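Local coordinates for Glyoxalase/bleomycin resistance protein/dioxygenase (Nocardioides sp., PDB 4MYM) that is of unproven function but belongs to the glyoxalase, bleomycin resistance protein and dioxygenase superfamily, whose members are often metal-dependent enzymes or drug-binding proteins, at residues Ala64-Pro69 against Leu73-Ala78. Numbering follows the deposited sequence.
Sequences ADFEGP and LALWDA
Ala64 and Leu75 face each other as a hydrogen-bonded pair of an antiparallel beta hairpin, formed by strands 63-66 and 72-77, the third and fourth strands of a βαβββ module of the vicinal oxygen chelate fold. Ala64 N donates to Leu75 O at 3.1 Å, approaching in the carbonyl plane, and Leu75 N returns a shorter bond of 2.7 Å to Ala64 O. Toward the turn Phe66 N reaches Leu73 O at 2.9 Å, with an N-H...O angle of 146°. Past the end of strand 63-66 a water joins the two segments, donating to Glu67 O and accepting from Leu73 N. Between the direct bonds sits the non-hydrogen-bonded pair Asp65 and Ala74, whose CB atoms meet 3.6 Å apart.

The apolar packing lies on the face that carries Ala64 and Leu75. Phe66 takes CG anti to its carbonyl carbon (chi1 -56°), which brings the ring alongside Leu73. CB of Leu73 lies at the ring edge, in its plane, while Leu73 CG comes to 3.9 Å from Phe66 CD2. Leu75 meets the far end of the same ring obliquely, through CD1. Tyr48 of helix 41-51 touches both Phe66 and Leu75, so these side chains belong to the buried layer between sheet and helix.

On the other face, chi1 of 67° sets Asp65 CG between the backbone N and the carbonyl carbon, and the carboxylate leads away from Ala74: OD1 bonds to Ser58 OG, and OD2 forms a salt bridge with Lys159 of the second subunit. A bound buffer molecule, probably from the crystallisation liquor, lies about 4 Å from this side chain and may mark a pocket. Back at the hairpin, Leu73 O accepts the Phe66 amide and also lies 3.3 Å from Phe66 CD2.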
ATOM      1  N   ALA A  64      -4.405  -7.408 -12.705  1.00 21.75           N
ATOM      2  CA  ALA A  64      -3.496  -6.605 -13.506  1.00 21.89           C
ATOM      3  C   ALA A  64      -2.548  -5.880 -12.564  1.00 21.95           C
ATOM      4  O   ALA A  64      -2.921  -5.544 -11.442  1.00 22.61           O
ATOM      5  CB  ALA A  64      -4.268  -5.615 -14.363  1.00 21.74           C
ATOM      6  N   ASP A  65      -1.306  -5.686 -13.002  1.00 22.80           N
ATOM      7  CA  ASP A  65      -0.395  -4.805 -12.298  1.00 22.19           C
ATOM      8  C   ASP A  65       0.386  -3.927 -13.253  1.00 20.93           C
ATOM      9  O   ASP A  65       0.350  -4.113 -14.480  1.00 20.15           O
ATOM     10  CB  ASP A  65       0.515  -5.572 -11.343  1.00 23.55           C
ATOM     11  CG  ASP A  65       1.500  -6.475 -12.043  1.00 24.89           C
ATOM     12  OD1 ASP A  65       1.572  -6.515 -13.291  1.00 26.53           O
ATOM     13  OD2 ASP A  65       2.228  -7.156 -11.301  1.00 26.72           O
ATOM     14  N   PHE A  66       1.072  -2.960 -12.677  1.00 20.41           N
ATOM     15  CA  PHE A  66       1.692  -1.894 -13.443  1.00 22.02           C
ATOM     16  C   PHE A  66       3.198  -1.899 -13.277  1.00 23.53           C
ATOM     17  O   PHE A  66       3.736  -2.528 -12.354  1.00 24.15           O
ATOM     18  CB  PHE A  66       1.118  -0.551 -13.008  1.00 21.41           C
ATOM     19  CG  PHE A  66      -0.373  -0.482 -13.111  1.00 20.52           C
ATOM     20  CD1 PHE A  66      -0.989  -0.473 -14.343  1.00 20.60           C
ATOM     21  CD2 PHE A  66      -1.158  -0.431 -11.973  1.00 20.77           C
ATOM     22  CE1 PHE A  66      -2.366  -0.409 -14.456  1.00 20.31           C
ATOM     23  CE2 PHE A  66      -2.537  -0.375 -12.069  1.00 20.65           C
ATOM     24  CZ  PHE A  66      -3.147  -0.369 -13.316  1.00 20.79           C
ATOM     25  N   GLU A  67       3.870  -1.182 -14.172  1.00 25.78           N
ATOM     26  CA  GLU A  67       5.329  -1.142 -14.213  1.00 27.50           C
ATOM     27  C   GLU A  67       5.914  -0.354 -13.047  1.00 27.92           C
ATOM     28  O   GLU A  67       5.292   0.583 -12.533  1.00 26.98           O
ATOM     29  CB  GLU A  67       5.816  -0.539 -15.543  1.00 30.84           C
ATOM     30  CG  GLU A  67       5.643  -1.476 -16.732  1.00 33.55           C
ATOM     31  CD  GLU A  67       6.243  -0.943 -18.029  1.00 37.75           C
ATOM     32  OE1 GLU A  67       6.434   0.293 -18.172  1.00 39.06           O
ATOM     33  OE2 GLU A  67       6.516  -1.780 -18.920  1.00 41.61           O
ATOM     34  N   GLY A  68       7.112  -0.758 -12.623  1.00 26.64           N
ATOM     35  CA  GLY A  68       7.898   0.011 -11.665  1.00 26.17           C
ATOM     36  C   GLY A  68       8.524   1.194 -12.386  1.00 26.98           C
ATOM     37  O   GLY A  68       8.119   1.519 -13.500  1.00 26.48           O
ATOM     38  N   PRO A  69       9.532   1.837 -11.775  1.00 27.97           N
ATOM     39  CA  PRO A  69      10.232   1.472 -10.539  1.00 27.96           C
ATOM     40  C   PRO A  69       9.453   1.763  -9.264  1.00 27.46           C
ATOM     41  O   PRO A  69       8.381   2.379  -9.309  1.00 27.28           O
ATOM     42  CB  PRO A  69      11.489   2.347 -10.589  1.00 29.19           C
ATOM     43  CG  PRO A  69      11.039   3.570 -11.307  1.00 29.61           C
ATOM     44  CD  PRO A  69      10.070   3.086 -12.352  1.00 28.89           C
ATOM     45  N   LEU A  73       2.234  -1.342  -8.190  1.00 18.49           N
ATOM     46  CA  LEU A  73       0.803  -1.205  -7.933  1.00 18.07           C
ATOM     47  C   LEU A  73       0.075  -2.287  -8.696  1.00 17.22           C
ATOM     48  O   LEU A  73       0.315  -2.482  -9.896  1.00 17.74           O
ATOM     49  CB  LEU A  73       0.306   0.172  -8.358  1.00 17.87           C
ATOM     50  CG  LEU A  73      -1.181   0.477  -8.155  1.00 17.63           C
ATOM     51  CD1 LEU A  73      -1.579   0.478  -6.686  1.00 17.54           C
ATOM     52  CD2 LEU A  73      -1.468   1.831  -8.779  1.00 17.74           C
ATOM     53  N   ALA A  74      -0.821  -2.982  -7.998  1.00 16.79           N
ATOM     54  CA  ALA A  74      -1.562  -4.102  -8.559  1.00 16.73           C
ATOM     55  C   ALA A  74      -3.052  -4.031  -8.205  1.00 16.66           C
ATOM     56  O   ALA A  74      -3.458  -3.332  -7.268  1.00 15.69           O
ATOM     57  CB  ALA A  74      -0.961  -5.416  -8.069  1.00 16.95           C
ATOM     58  N   LEU A  75      -3.861  -4.734  -8.991  1.00 17.06           N
ATOM     59  CA  LEU A  75      -5.298  -4.817  -8.764  1.00 17.91           C
ATOM     60  C   LEU A  75      -5.734  -6.264  -8.874  1.00 17.96           C
ATOM     61  O   LEU A  75      -5.366  -6.949  -9.817  1.00 18.78           O
ATOM     62  CB  LEU A  75      -6.049  -3.999  -9.812  1.00 19.10           C
ATOM     63  CG  LEU A  75      -5.522  -2.592 -10.122  1.00 20.13           C
ATOM     64  CD1 LEU A  75      -6.138  -2.077 -11.424  1.00 20.86           C
ATOM     65  CD2 LEU A  75      -5.809  -1.651  -8.969  1.00 20.59           C
ATOM     66  N   TRP A  76      -6.575  -6.701  -7.955  1.00 18.84           N
ATOM     67  CA  TRP A  76      -7.007  -8.092  -7.921  1.00 19.57           C
ATOM     68  C   TRP A  76      -8.480  -8.138  -7.524  1.00 19.26           C
ATOM     69  O   TRP A  76      -8.872  -7.597  -6.490  1.00 19.21           O
ATOM     70  CB  TRP A  76      -6.152  -8.863  -6.914  1.00 19.58           C
ATOM     71  CG  TRP A  76      -6.136 -10.364  -7.076  1.00 20.56           C
ATOM     72  CD1 TRP A  76      -6.831 -11.127  -7.976  1.00 21.94           C
ATOM     73  CD2 TRP A  76      -5.381 -11.274  -6.283  1.00 21.34           C
ATOM     74  NE1 TRP A  76      -6.543 -12.471  -7.785  1.00 21.27           N
ATOM     75  CE2 TRP A  76      -5.660 -12.580  -6.748  1.00 21.62           C
ATOM     76  CE3 TRP A  76      -4.487 -11.112  -5.227  1.00 21.25           C
ATOM     77  CZ2 TRP A  76      -5.070 -13.710  -6.190  1.00 21.46           C
ATOM     78  CZ3 TRP A  76      -3.906 -12.246  -4.669  1.00 22.42           C
ATOM     79  CH2 TRP A  76      -4.203 -13.525  -5.160  1.00 21.61           C
ATOM     80  N   ASP A  77      -9.288  -8.773  -8.366  1.00 20.31           N
ATOM     81  CA  ASP A  77     -10.718  -8.881  -8.133  1.00 22.01           C
ATOM     82  C   ASP A  77     -11.019  -9.613  -6.834  1.00 21.87           C
ATOM     83  O   ASP A  77     -10.448 -10.685  -6.585  1.00 20.54           O
ATOM     84  CB  ASP A  77     -11.377  -9.646  -9.280  1.00 24.06           C
ATOM     85  CG  ASP A  77     -12.871  -9.777  -9.085  1.00 26.31           C
ATOM     86  OD1 ASP A  77     -13.579  -8.776  -9.324  1.00 27.27           O
ATOM     87  OD2 ASP A  77     -13.317 -10.860  -8.660  1.00 27.10           O
ATOM     88  N   ALA A  78     -11.927  -9.047  -6.030  1.00 21.22           N
ATOM     89  CA  ALA A  78     -12.286  -9.593  -4.718  1.00 22.61           C
ATOM     90  C   ALA A  78     -12.839 -11.025  -4.784  1.00 23.12           C
ATOM     91  O   ALA A  78     -12.508 -11.861  -3.941  1.00 22.20           O
ATOM     92  CB  ALA A  78     -13.305  -8.685  -4.024  1.00 22.54           C
TER
HETATM   93  O   HOH W   1       3.714   0.420  -9.982  1.00 19.66           O